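Local structure of 3-alpha-hydroxysteroid dehydrogenase (Pseudomonas sp., 2DKN) at residues G73-N78 and L191-A196; A84-G89 and L151-S156; E129-G134 and K157-C162. The protein catalyses the NAD-dependent, reversible oxidation of the 3-alpha-hydroxyl group of steroids, and is held here with bound NADH. All blocks are in the same frame, centred on the assembly; numbering follows the deposited sequence.

Contact 1. Residues G73-N78 and L191-A196; sequences GVTAAN and LQASKA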
loop_
_atom_site.group_PDB
_atom_site.type_symbol
_atom_site.label_atom_id
_atom_site.label_comp_id
_atom_site.label_asym_id
_atom_site.label_seq_id
_atom_site.Cartn_x
_atom_site.Cartn_y
_atom_site.Cartn_z
ATOM N N GLY A 73 -9.840 13.218 -14.493
ATOM C CA GLY A 73 -9.785 14.011 -13.270
ATOM C C GLY A 73 -10.749 15.174 -13.290
ATOM O O GLY A 73 -11.732 15.182 -14.038
ATOM N N VAL A 74 -10.479 16.159 -12.445
ATOM C CA VAL A 74 -11.426 17.246 -12.260
ATOM C C VAL A 74 -11.681 18.127 -13.490
ATOM O O VAL A 74 -12.650 18.886 -13.484
ATOM C CB VAL A 74 -11.034 18.142 -11.062
ATOM C CG1 VAL A 74 -11.029 17.316 -9.784
ATOM C CG2 VAL A 74 -9.680 18.800 -11.307
ATOM N N THR A 75 -10.831 18.050 -14.515
ATOM C CA THR A 75 -11.080 18.783 -15.765
ATOM C C THR A 75 -11.888 17.991 -16.812
ATOM O O THR A 75 -12.005 18.420 -17.963
ATOM C CB THR A 75 -9.776 19.352 -16.396
ATOM O OG1 THR A 75 -8.878 18.280 -16.720
ATOM C CG2 THR A 75 -9.075 20.317 -15.427
ATOM N N ALA A 76 -12.447 16.842 -16.421
ATOM C CA ALA A 76 -13.336 16.084 -17.306
ATOM C C ALA A 76 -14.550 16.919 -17.694
ATOM O O ALA A 76 -14.913 17.874 -16.986
ATOM C CB ALA A 76 -13.795 14.765 -16.608
ATOM N N ALA A 77 -15.210 16.497 -18.777
ATOM C CA ALA A 77 -16.366 17.183 -19.358
ATOM C C ALA A 77 -17.454 17.496 -18.336
ATOM O O ALA A 77 -17.994 18.616 -18.279
ATOM C CB ALA A 77 -16.948 16.336 -20.506
ATOM N N ASN A 78 -17.772 16.507 -17.511
ATOM C CA ASN A 78 -18.797 16.675 -16.488
ATOM C C ASN A 78 -18.671 15.578 -15.436
ATOM O O ASN A 78 -17.907 14.638 -15.612
ATOM C CB ASN A 78 -20.209 16.696 -17.108
ATOM C CG ASN A 78 -20.470 15.511 -18.052
ATOM O OD1 ASN A 78 -20.690 15.680 -19.269
ATOM N ND2 ASN A 78 -20.441 14.328 -17.508
ATOM N N LEU A 191 -2.344 15.542 -13.970
ATOM C CA LEU A 191 -1.970 16.500 -12.925
ATOM C C LEU A 191 -1.723 17.894 -13.499
ATOM O O LEU A 191 -2.104 18.908 -12.883
ATOM C CB LEU A 191 -0.734 16.049 -12.165
ATOM C CG LEU A 191 -0.231 16.987 -11.058
ATOM C CD1 LEU A 191 -1.240 17.068 -9.932
ATOM C CD2 LEU A 191 1.129 16.552 -10.526
ATOM N N GLN A 192 -1.042 17.970 -14.639
ATOM C CA GLN A 192 -0.763 19.306 -15.195
ATOM C C GLN A 192 -2.064 20.070 -15.503
ATOM O O GLN A 192 -2.148 21.283 -15.307
ATOM C CB GLN A 192 0.134 19.249 -16.443
ATOM C CG GLN A 192 1.386 18.335 -16.358
ATOM C CD GLN A 192 2.127 18.357 -15.019
ATOM O OE1 GLN A 192 2.556 17.298 -14.516
ATOM N NE2 GLN A 192 2.302 19.550 -14.445
ATOM N N ALA A 193 -3.070 19.349 -15.981
ATOM C CA ALA A 193 -4.366 19.933 -16.291
ATOM C C ALA A 193 -5.040 20.471 -15.013
ATOM O O ALA A 193 -5.600 21.574 -15.006
ATOM C CB ALA A 193 -5.244 18.899 -17.004
ATOM N N SER A 194 -4.961 19.706 -13.923
ATOM C CA SER A 194 -5.508 20.155 -12.653
ATOM C C SER A 194 -4.778 21.380 -12.132
ATOM O O SER A 194 -5.419 22.327 -11.662
ATOM C CB SER A 194 -5.442 19.030 -11.615
ATOM O OG SER A 194 -6.239 17.943 -12.059
ATOM N N LYS A 195 -3.442 21.371 -12.238
ATOM C CA LYS A 195 -2.609 22.462 -11.721
ATOM C C LYS A 195 -2.934 23.797 -12.385
ATOM O O LYS A 195 -2.811 24.854 -11.762
ATOM C CB LYS A 195 -1.121 22.157 -11.910
ATOM C CG LYS A 195 -0.559 21.210 -10.856
ATOM C CD LYS A 195 0.680 20.452 -11.357
ATOM C CE LYS A 195 1.958 21.238 -11.204
ATOM N NZ LYS A 195 3.122 20.408 -11.659
ATOM N N ALA A 196 -3.333 23.728 -13.652
ATOM C CA ALA A 196 -3.595 24.920 -14.459
ATOM C C ALA A 196 -5.075 25.323 -14.488
ATOM O O ALA A 196 -5.433 26.363 -15.052
ATOM C CB ALA A 196 -3.083 24.704 -15.875
HETATM O O HOH W 1 -8.002 15.688 -10.888
HETATM O O HOH W 2 -7.777 16.698 -14.575
#
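The flat group at which Thr75 meets Ala193 is a backbone one, the peptide joining Ala193 to Ser194, since no ring or side-chain amide takes part here. Thr75 CG2 lies over one face of that peptide, 3.7 Å from Ala193 O, while its other branch, OG1, comes alongside the Ala193 methyl, 3.7 Å from Ala193 CB. The chi1 of 61° places OG1 between the backbone N and the carbonyl carbon, which points it at that methyl and at water 2 while CG2 rests over the peptide. Val74 touches the helix through one methyl, CG2, 3.6 Å from Ser194 OG.

No direct hydrogen bond crosses the gap; two waters do the joining. Water 1 accepts from Val74 N at 3.0 Å and is bonded to Ser194 OG at 3.1 Å. Water 2 links Thr75 OG1, 2.9 Å away, to the same Ser194 OG, 3.2 Å away. The serine hydroxyl therefore ties both bridges together, and it also has a weak bond back to Leu190 O in its own helix. On the loop side, a type I turn from Gly73 to Ala76, closed by Ala76 N to Gly73 O at 3.0 Å, presents Val74 and Thr75 as a pair.

Leu191, at the other end of the helical segment, touches the NADH. In short-chain dehydrogenases the region after the sixth strand commonly orders over the coenzyme, and this helix is probably part of the loop-helix transition reported for this enzyme. Segment 73-78 follows strand 65-68 and delivers Asn78 as N-cap of helix 79-102; helix 189-196 follows strand 177-183 and packs its Leu191, Ser194 and Lys195 on Thr204 of helix 201-205.

Contact 2. Residues A84-G89 and L151-S156; sequences AVNYFG and LAYAGS. With NAI (1,4-dihydronicotinamide adenine dinucleotide), chain C.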
loop_
_atom_site.group_PDB
_atom_site.type_symbol
_atom_site.label_atom_id
_atom_site.label_comp_id
_atom_site.label_asym_id
_atom_site.label_seq_id
_atom_site.Cartn_x
_atom_site.Cartn_y
_atom_site.Cartn_z
ATOM N N ALA A 84 -18.687 7.468 -15.015
ATOM C CA ALA A 84 -18.783 6.447 -16.053
ATOM C C ALA A 84 -17.428 5.795 -16.309
ATOM O O ALA A 84 -17.337 4.587 -16.522
ATOM C CB ALA A 84 -19.316 7.071 -17.358
ATOM N N VAL A 85 -16.380 6.608 -16.333
ATOM C CA VAL A 85 -15.045 6.072 -16.641
ATOM C C VAL A 85 -14.394 5.519 -15.380
ATOM O O VAL A 85 -13.943 4.379 -15.367
ATOM C CB VAL A 85 -14.095 7.122 -17.277
ATOM C CG1 VAL A 85 -12.801 6.432 -17.718
ATOM C CG2 VAL A 85 -14.732 7.734 -18.467
ATOM N N ASN A 86 -14.335 6.328 -14.324
ATOM C CA ASN A 86 -13.544 5.943 -13.157
ATOM C C ASN A 86 -14.122 4.777 -12.388
ATOM O O ASN A 86 -13.373 4.024 -11.739
ATOM C CB ASN A 86 -13.347 7.112 -12.194
ATOM C CG ASN A 86 -12.459 8.202 -12.773
ATOM O OD1 ASN A 86 -12.011 8.098 -13.910
ATOM N ND2 ASN A 86 -12.191 9.249 -11.980
ATOM N N TYR A 87 -15.451 4.660 -12.395
ATOM C CA TYR A 87 -16.076 3.519 -11.744
ATOM C C TYR A 87 -16.444 2.418 -12.748
ATOM O O TYR A 87 -15.906 1.303 -12.679
ATOM C CB TYR A 87 -17.309 3.900 -10.913
ATOM C CG TYR A 87 -17.759 2.733 -10.074
ATOM C CD1 TYR A 87 -17.199 2.493 -8.812
ATOM C CD2 TYR A 87 -18.704 1.836 -10.554
ATOM C CE1 TYR A 87 -17.595 1.399 -8.045
ATOM C CE2 TYR A 87 -19.095 0.750 -9.802
ATOM C CZ TYR A 87 -18.543 0.532 -8.558
ATOM O OH TYR A 87 -18.956 -0.573 -7.827
ATOM N N PHE A 88 -17.341 2.731 -13.673
ATOM C CA PHE A 88 -17.908 1.708 -14.547
ATOM C C PHE A 88 -16.952 1.225 -15.634
ATOM O O PHE A 88 -17.022 0.060 -16.045
ATOM C CB PHE A 88 -19.275 2.158 -15.098
ATOM C CG PHE A 88 -20.335 2.199 -14.042
ATOM C CD1 PHE A 88 -20.948 1.022 -13.622
ATOM C CD2 PHE A 88 -20.661 3.394 -13.409
ATOM C CE1 PHE A 88 -21.891 1.052 -12.611
ATOM C CE2 PHE A 88 -21.622 3.429 -12.407
ATOM C CZ PHE A 88 -22.228 2.266 -12.011
ATOM N N GLY A 89 -16.036 2.085 -16.091
ATOM C CA GLY A 89 -14.962 1.620 -16.998
ATOM C C GLY A 89 -14.015 0.591 -16.356
ATOM O O GLY A 89 -13.336 -0.187 -17.038
ATOM N N LEU A 151 -16.060 16.137 -6.556
ATOM C CA LEU A 151 -16.867 15.251 -5.729
ATOM C C LEU A 151 -17.117 13.971 -6.484
ATOM O O LEU A 151 -17.109 12.898 -5.892
ATOM C CB LEU A 151 -18.195 15.881 -5.339
ATOM C CG LEU A 151 -17.980 17.068 -4.390
ATOM C CD1 LEU A 151 -19.273 17.860 -4.173
ATOM C CD2 LEU A 151 -17.405 16.596 -3.087
ATOM N N ALA A 152 -17.331 14.077 -7.794
ATOM C CA ALA A 152 -17.449 12.874 -8.614
ATOM C C ALA A 152 -16.124 12.114 -8.658
ATOM O O ALA A 152 -16.115 10.880 -8.707
ATOM C CB ALA A 152 -17.904 13.219 -10.035
ATOM N N TYR A 153 -15.017 12.847 -8.678
ATOM C CA TYR A 153 -13.701 12.215 -8.644
ATOM C C TYR A 153 -13.448 11.441 -7.337
ATOM O O TYR A 153 -13.122 10.241 -7.353
ATOM C CB TYR A 153 -12.605 13.264 -8.886
ATOM C CG TYR A 153 -11.238 12.654 -9.027
ATOM C CD1 TYR A 153 -10.914 11.958 -10.173
ATOM C CD2 TYR A 153 -10.257 12.785 -8.033
ATOM C CE1 TYR A 153 -9.676 11.378 -10.348
ATOM C CE2 TYR A 153 -8.974 12.188 -8.213
ATOM C CZ TYR A 153 -8.719 11.481 -9.371
ATOM O OH TYR A 153 -7.485 10.868 -9.652
ATOM N N ALA A 154 -13.617 12.114 -6.202
ATOM C CA ALA A 154 -13.474 11.460 -4.906
ATOM C C ALA A 154 -14.489 10.336 -4.747
ATOM O O ALA A 154 -14.145 9.268 -4.264
ATOM C CB ALA A 154 -13.636 12.457 -3.758
ATOM N N GLY A 155 -15.734 10.577 -5.158
ATOM C CA GLY A 155 -16.792 9.570 -5.002
ATOM C C GLY A 155 -16.449 8.332 -5.820
ATOM O O GLY A 155 -16.573 7.219 -5.344
ATOM N N SER A 156 -16.010 8.534 -7.058
ATOM C CA SER A 156 -15.786 7.395 -7.946
ATOM C C SER A 156 -14.582 6.605 -7.457
ATOM O O SER A 156 -14.578 5.381 -7.515
ATOM C CB SER A 156 -15.621 7.841 -9.401
ATOM O OG SER A 156 -14.508 8.716 -9.572
HETATM P PA NAI C . -3.365 10.345 -18.003
HETATM O O1A NAI C . -4.416 11.262 -18.478
HETATM O O2A NAI C . -1.969 10.633 -18.406
HETATM O O5B NAI C . -3.707 8.850 -18.465
HETATM C C5B NAI C . -5.007 8.344 -18.368
HETATM C C4B NAI C . -5.281 7.556 -19.641
HETATM O O4B NAI C . -6.602 7.069 -19.492
HETATM C C3B NAI C . -5.231 8.418 -20.901
HETATM O O3B NAI C . -4.481 7.794 -21.924
HETATM C C2B NAI C . -6.695 8.454 -21.302
HETATM O O2B NAI C . -6.916 8.592 -22.688
HETATM C C1B NAI C . -7.238 7.140 -20.729
HETATM N N9A NAI C . -8.696 7.309 -20.650
HETATM C C8A NAI C . -9.397 8.311 -20.010
HETATM N N7A NAI C . -10.714 8.123 -20.276
HETATM C C5A NAI C . -10.854 7.038 -21.093
HETATM C C6A NAI C . -11.953 6.406 -21.688
HETATM N N6A NAI C . -13.199 6.926 -21.654
HETATM N N1A NAI C . -11.731 5.294 -22.476
HETATM C C2A NAI C . -10.460 4.809 -22.688
HETATM N N3A NAI C . -9.374 5.426 -22.109
HETATM C C4A NAI C . -9.577 6.532 -21.333
HETATM O O3 NAI C . -3.552 10.318 -16.410
HETATM P PN NAI C . -2.757 9.434 -15.322
HETATM O O1N NAI C . -1.828 8.474 -15.942
HETATM O O2N NAI C . -2.214 10.391 -14.342
HETATM O O5D NAI C . -3.996 8.660 -14.658
HETATM C C5D NAI C . -4.026 7.242 -14.587
HETATM C C4D NAI C . -4.911 6.889 -13.398
HETATM O O4D NAI C . -4.276 7.376 -12.221
HETATM C C3D NAI C . -6.288 7.547 -13.448
HETATM O O3D NAI C . -7.236 6.598 -12.974
HETATM C C2D NAI C . -6.180 8.654 -12.402
HETATM O O2D NAI C . -7.420 8.914 -11.804
HETATM C C1D NAI C . -5.219 8.031 -11.399
HETATM N N1N NAI C . -4.555 9.032 -10.521
HETATM C C2N NAI C . -3.755 9.995 -11.070
HETATM C C3N NAI C . -3.132 10.920 -10.248
HETATM C C7N NAI C . -2.201 11.947 -10.842
HETATM O O7N NAI C . -1.745 12.919 -9.967
HETATM N N7N NAI C . -1.834 11.907 -12.137
HETATM C C4N NAI C . -3.313 10.865 -8.852
HETATM C C5N NAI C . -4.111 9.839 -8.302
HETATM C C6N NAI C . -4.725 8.936 -9.159
#
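Ser156 OG is the polar atom on which this contact turns, with Asn86 ND2 reaching it from the facing helix in a weak hydrogen bond of 3.4 Å, bent to 147° at the hydrogen. Behind it, within its own helix, Ser156 OG has Ala152 O at 2.8 Å and Tyr153 O as well, and its one proton may go to either. A chi1 of 61° folds the hydroxyl back over the preceding turn, which brings both carbonyls into range. Asn86 CB presses on the same oxygen at 3.3 Å, so the asparagine meets it with its stem as well as its amide. The other end of that amide is held too, OD1 accepting from Val72 N.

From Ser156 the amide runs across to Tyr153, where ND2 lies 3.5 Å from CD1 and the amide and ring planes stand 74° apart. Tyr153 and Lys157 match the Tyr-x-x-x-Lys signature of the short-chain dehydrogenases, and Asn86 probably corresponds to the asparagine that many members of the family carry on the neighbouring helix. Helix 79-102 widens into a pi-type turn at 84-88. The two helix segments run nearly parallel, 14° apart with axes 9.4 Å from each other.

Tyr153 OH shares a 2.9 Å hydrogen bond with NADH O2D, the ribose hydroxyl lying at the edge of the ring and in its plane. At the other end of the coenzyme, Val85, the residue before Asn86, sets CG1 and CG2 against the adenine. Tyr87 turns the edge of its ring to Ser156 O.

Contact 3. Residues E129-G134 and K157-C162; sequences EAMLAG and KYAVTC. With NAI (1,4-dihydronicotinamide adenine dinucleotide), chain C.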
loop_
_atom_site.group_PDB
_atom_site.type_symbol
_atom_site.label_atom_id
_atom_site.label_comp_id
_atom_site.label_asym_id
_atom_site.label_seq_id
_atom_site.Cartn_x
_atom_site.Cartn_y
_atom_site.Cartn_z
ATOM N N GLU A 129 -23.352 5.099 -3.245
ATOM C CA GLU A 129 -24.284 3.985 -3.096
ATOM C C GLU A 129 -24.774 3.449 -4.453
ATOM O O GLU A 129 -24.883 2.247 -4.667
ATOM C CB GLU A 129 -25.481 4.453 -2.274
ATOM C CG GLU A 129 -25.114 4.865 -0.859
ATOM C CD GLU A 129 -26.350 5.326 -0.090
ATOM O OE1 GLU A 129 -27.464 4.971 -0.539
ATOM O OE2 GLU A 129 -26.214 6.053 0.937
ATOM N N ALA A 130 -25.052 4.361 -5.373
ATOM C CA ALA A 130 -25.511 3.968 -6.700
ATOM C C ALA A 130 -24.423 3.247 -7.477
ATOM O O ALA A 130 -24.676 2.294 -8.202
ATOM C CB ALA A 130 -26.002 5.196 -7.458
ATOM N N MET A 131 -23.194 3.733 -7.351
ATOM C CA MET A 131 -22.064 3.033 -7.946
ATOM C C MET A 131 -21.950 1.614 -7.417
ATOM O O MET A 131 -21.864 0.675 -8.196
ATOM C CB MET A 131 -20.764 3.809 -7.739
ATOM C CG MET A 131 -20.632 4.935 -8.753
ATOM S SD MET A 131 -19.120 5.890 -8.648
ATOM C CE MET A 131 -19.640 7.267 -7.616
ATOM N N LEU A 132 -21.957 1.462 -6.097
ATOM C CA LEU A 132 -21.754 0.135 -5.508
ATOM C C LEU A 132 -22.927 -0.810 -5.813
ATOM O O LEU A 132 -22.742 -2.022 -5.891
ATOM C CB LEU A 132 -21.496 0.233 -4.006
ATOM C CG LEU A 132 -20.140 0.820 -3.603
ATOM C CD1 LEU A 132 -20.142 1.053 -2.089
ATOM C CD2 LEU A 132 -19.030 -0.146 -4.011
ATOM N N ALA A 133 -24.113 -0.242 -6.024
ATOM C CA ALA A 133 -25.292 -1.009 -6.487
ATOM C C ALA A 133 -25.216 -1.362 -7.986
ATOM O O ALA A 133 -25.970 -2.207 -8.484
ATOM C CB ALA A 133 -26.582 -0.229 -6.183
ATOM N N GLY A 134 -24.292 -0.732 -8.704
ATOM C CA GLY A 134 -24.127 -1.004 -10.131
ATOM C C GLY A 134 -25.138 -0.294 -11.014
ATOM O O GLY A 134 -25.240 -0.610 -12.192
ATOM N N LYS A 157 -13.571 7.311 -6.959
ATOM C CA LYS A 157 -12.351 6.659 -6.495
ATOM C C LYS A 157 -12.612 5.918 -5.183
ATOM O O LYS A 157 -12.148 4.783 -4.988
ATOM C CB LYS A 157 -11.196 7.675 -6.380
ATOM C CG LYS A 157 -10.728 8.160 -7.731
ATOM C CD LYS A 157 -10.164 7.017 -8.581
ATOM C CE LYS A 157 -9.425 7.539 -9.817
ATOM N NZ LYS A 157 -8.804 6.398 -10.607
ATOM N N TYR A 158 -13.408 6.532 -4.308
ATOM C CA TYR A 158 -13.855 5.856 -3.101
ATOM C C TYR A 158 -14.617 4.571 -3.452
ATOM O O TYR A 158 -14.285 3.491 -2.966
ATOM C CB TYR A 158 -14.707 6.773 -2.205
ATOM C CG TYR A 158 -15.264 6.028 -1.010
ATOM C CD1 TYR A 158 -14.506 5.885 0.150
ATOM C CD2 TYR A 158 -16.516 5.430 -1.056
ATOM C CE1 TYR A 158 -14.991 5.179 1.241
ATOM C CE2 TYR A 158 -17.010 4.702 0.033
ATOM C CZ TYR A 158 -16.236 4.579 1.172
ATOM O OH TYR A 158 -16.693 3.874 2.274
ATOM N N ALA A 159 -15.643 4.703 -4.283
ATOM C CA ALA A 159 -16.488 3.581 -4.647
ATOM C C ALA A 159 -15.700 2.428 -5.274
ATOM O O ALA A 159 -15.913 1.266 -4.918
ATOM C CB ALA A 159 -17.633 4.036 -5.578
ATOM N N VAL A 160 -14.809 2.737 -6.210
ATOM C CA VAL A 160 -14.103 1.672 -6.932
ATOM C C VAL A 160 -13.114 0.975 -5.984
ATOM O O VAL A 160 -12.838 -0.214 -6.131
ATOM C CB VAL A 160 -13.400 2.230 -8.205
ATOM C CG1 VAL A 160 -12.045 2.924 -7.856
ATOM C CG2 VAL A 160 -13.225 1.153 -9.261
ATOM N N THR A 161 -12.588 1.714 -5.003
ATOM C CA THR A 161 -11.714 1.102 -3.975
ATOM C C THR A 161 -12.496 0.141 -3.082
ATOM O O THR A 161 -12.053 -0.995 -2.838
ATOM C CB THR A 161 -10.928 2.198 -3.177
ATOM O OG1 THR A 161 -10.193 3.005 -4.109
ATOM C CG2 THR A 161 -9.930 1.572 -2.197
ATOM N N CYS A 162 -13.675 0.584 -2.634
ATOM C CA CYS A 162 -14.620 -0.265 -1.891
ATOM C C CYS A 162 -15.026 -1.509 -2.653
ATOM O O CYS A 162 -15.170 -2.590 -2.076
ATOM C CB CYS A 162 -15.888 0.515 -1.537
ATOM S SG CYS A 162 -15.672 1.642 -0.129
HETATM P PA NAI C . -3.365 10.345 -18.003
HETATM O O1A NAI C . -4.416 11.262 -18.478
HETATM O O2A NAI C . -1.969 10.633 -18.406
HETATM O O5B NAI C . -3.707 8.850 -18.465
HETATM C C5B NAI C . -5.007 8.344 -18.368
HETATM C C4B NAI C . -5.281 7.556 -19.641
HETATM O O4B NAI C . -6.602 7.069 -19.492
HETATM C C3B NAI C . -5.231 8.418 -20.901
HETATM O O3B NAI C . -4.481 7.794 -21.924
HETATM C C2B NAI C . -6.695 8.454 -21.302
HETATM O O2B NAI C . -6.916 8.592 -22.688
HETATM C C1B NAI C . -7.238 7.140 -20.729
HETATM N N9A NAI C . -8.696 7.309 -20.650
HETATM C C8A NAI C . -9.397 8.311 -20.010
HETATM N N7A NAI C . -10.714 8.123 -20.276
HETATM C C5A NAI C . -10.854 7.038 -21.093
HETATM C C6A NAI C . -11.953 6.406 -21.688
HETATM N N6A NAI C . -13.199 6.926 -21.654
HETATM N N1A NAI C . -11.731 5.294 -22.476
HETATM C C2A NAI C . -10.460 4.809 -22.688
HETATM N N3A NAI C . -9.374 5.426 -22.109
HETATM C C4A NAI C . -9.577 6.532 -21.333
HETATM O O3 NAI C . -3.552 10.318 -16.410
HETATM P PN NAI C . -2.757 9.434 -15.322
HETATM O O1N NAI C . -1.828 8.474 -15.942
HETATM O O2N NAI C . -2.214 10.391 -14.342
HETATM O O5D NAI C . -3.996 8.660 -14.658
HETATM C C5D NAI C . -4.026 7.242 -14.587
HETATM C C4D NAI C . -4.911 6.889 -13.398
HETATM O O4D NAI C . -4.276 7.376 -12.221
HETATM C C3D NAI C . -6.288 7.547 -13.448
HETATM O O3D NAI C . -7.236 6.598 -12.974
HETATM C C2D NAI C . -6.180 8.654 -12.402
HETATM O O2D NAI C . -7.420 8.914 -11.804
HETATM C C1D NAI C . -5.219 8.031 -11.399
HETATM N N1N NAI C . -4.555 9.032 -10.521
HETATM C C2N NAI C . -3.755 9.995 -11.070
HETATM C C3N NAI C . -3.132 10.920 -10.248
HETATM C C7N NAI C . -2.201 11.947 -10.842
HETATM O O7N NAI C . -1.745 12.919 -9.967
HETATM N N7N NAI C . -1.834 11.907 -12.137
HETATM C C4N NAI C . -3.313 10.865 -8.852
HETATM C C5N NAI C . -4.111 9.839 -8.302
HETATM C C6N NAI C . -4.725 8.936 -9.159
#
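Met131 starts against Ala159, methylene to methyl, with CB 3.8 Å from Ala159 CB. CG carries the chain onward, fully extended at chi2, and SD comes back beside the same methyl, 3.9 Å from Ala159 CB. There the chain bends, chi3 being -95°, so that CE turns aside instead of continuing the extended line. Two atoms of one side chain, CB and SD, thus rest on the alanine methyl. The helix axes lie 9.3 Å apart and cross at -36°.

Leu132 makes the second half of the contact. Its CD2 drops onto the backbone at Ala159 O, 3.5 Å off, and touches Cys162 CB one turn further along. No hydrogen bond joins the segments, and the contact is van der Waals packing, mostly between apolar groups. Helix 126-133 stops just beyond, in a Schellman motif where Gly134 takes positive phi and Gly134 N bonds to Met131 O.

The opposite flank of the second segment serves the coenzyme. Lys157 CB leaves the helix on the side away from 129-134, and the chain bends at chi2 so that NZ gives a 2.8 Å hydrogen bond to NADH O3D and a weak one to O2D; Val112 O takes a further bond. Within the helix, Thr161 OG1 bonds to Lys157 O at 2.8 Å, meeting that carbonyl from the opposite face to Thr161 N.

Met131 also packs on Val83 and Tyr87 of helix 79-102 and on Ala139 of helix 136-146. Helix 149-166 is met by helix 126-133 and by Tyr87 of helix 79-102, while its Tyr158, Thr161 and Cys162 meet Phe255 of the second subunit.

From the N terminus, the chain leaves strand 65-68, opens contact 1 at 73-78, and moves into helix 79-102, whose residues 84-89 open contact 2. After strand 108-112 comes helix 126-133, where 129-134 opens contact 3. Helix 149-166 then closes two loops, contact 2 with 151-156 and contact 3 with 157-162; because their segments alternate, these two cross. Contact 1 closes last, at 191-196 beyond strand 177-183, so both others nest inside its loop. Tyr87 packs against Met131, Leu132 and Ala159, joining contacts 2 and 3, while Gly73 touches Tyr153, joining contacts 1 and 2. Contacts 2 and 3 join helices 79-102 and 126-133 to helix 149-166, contact 1 a loop to helix 189-196.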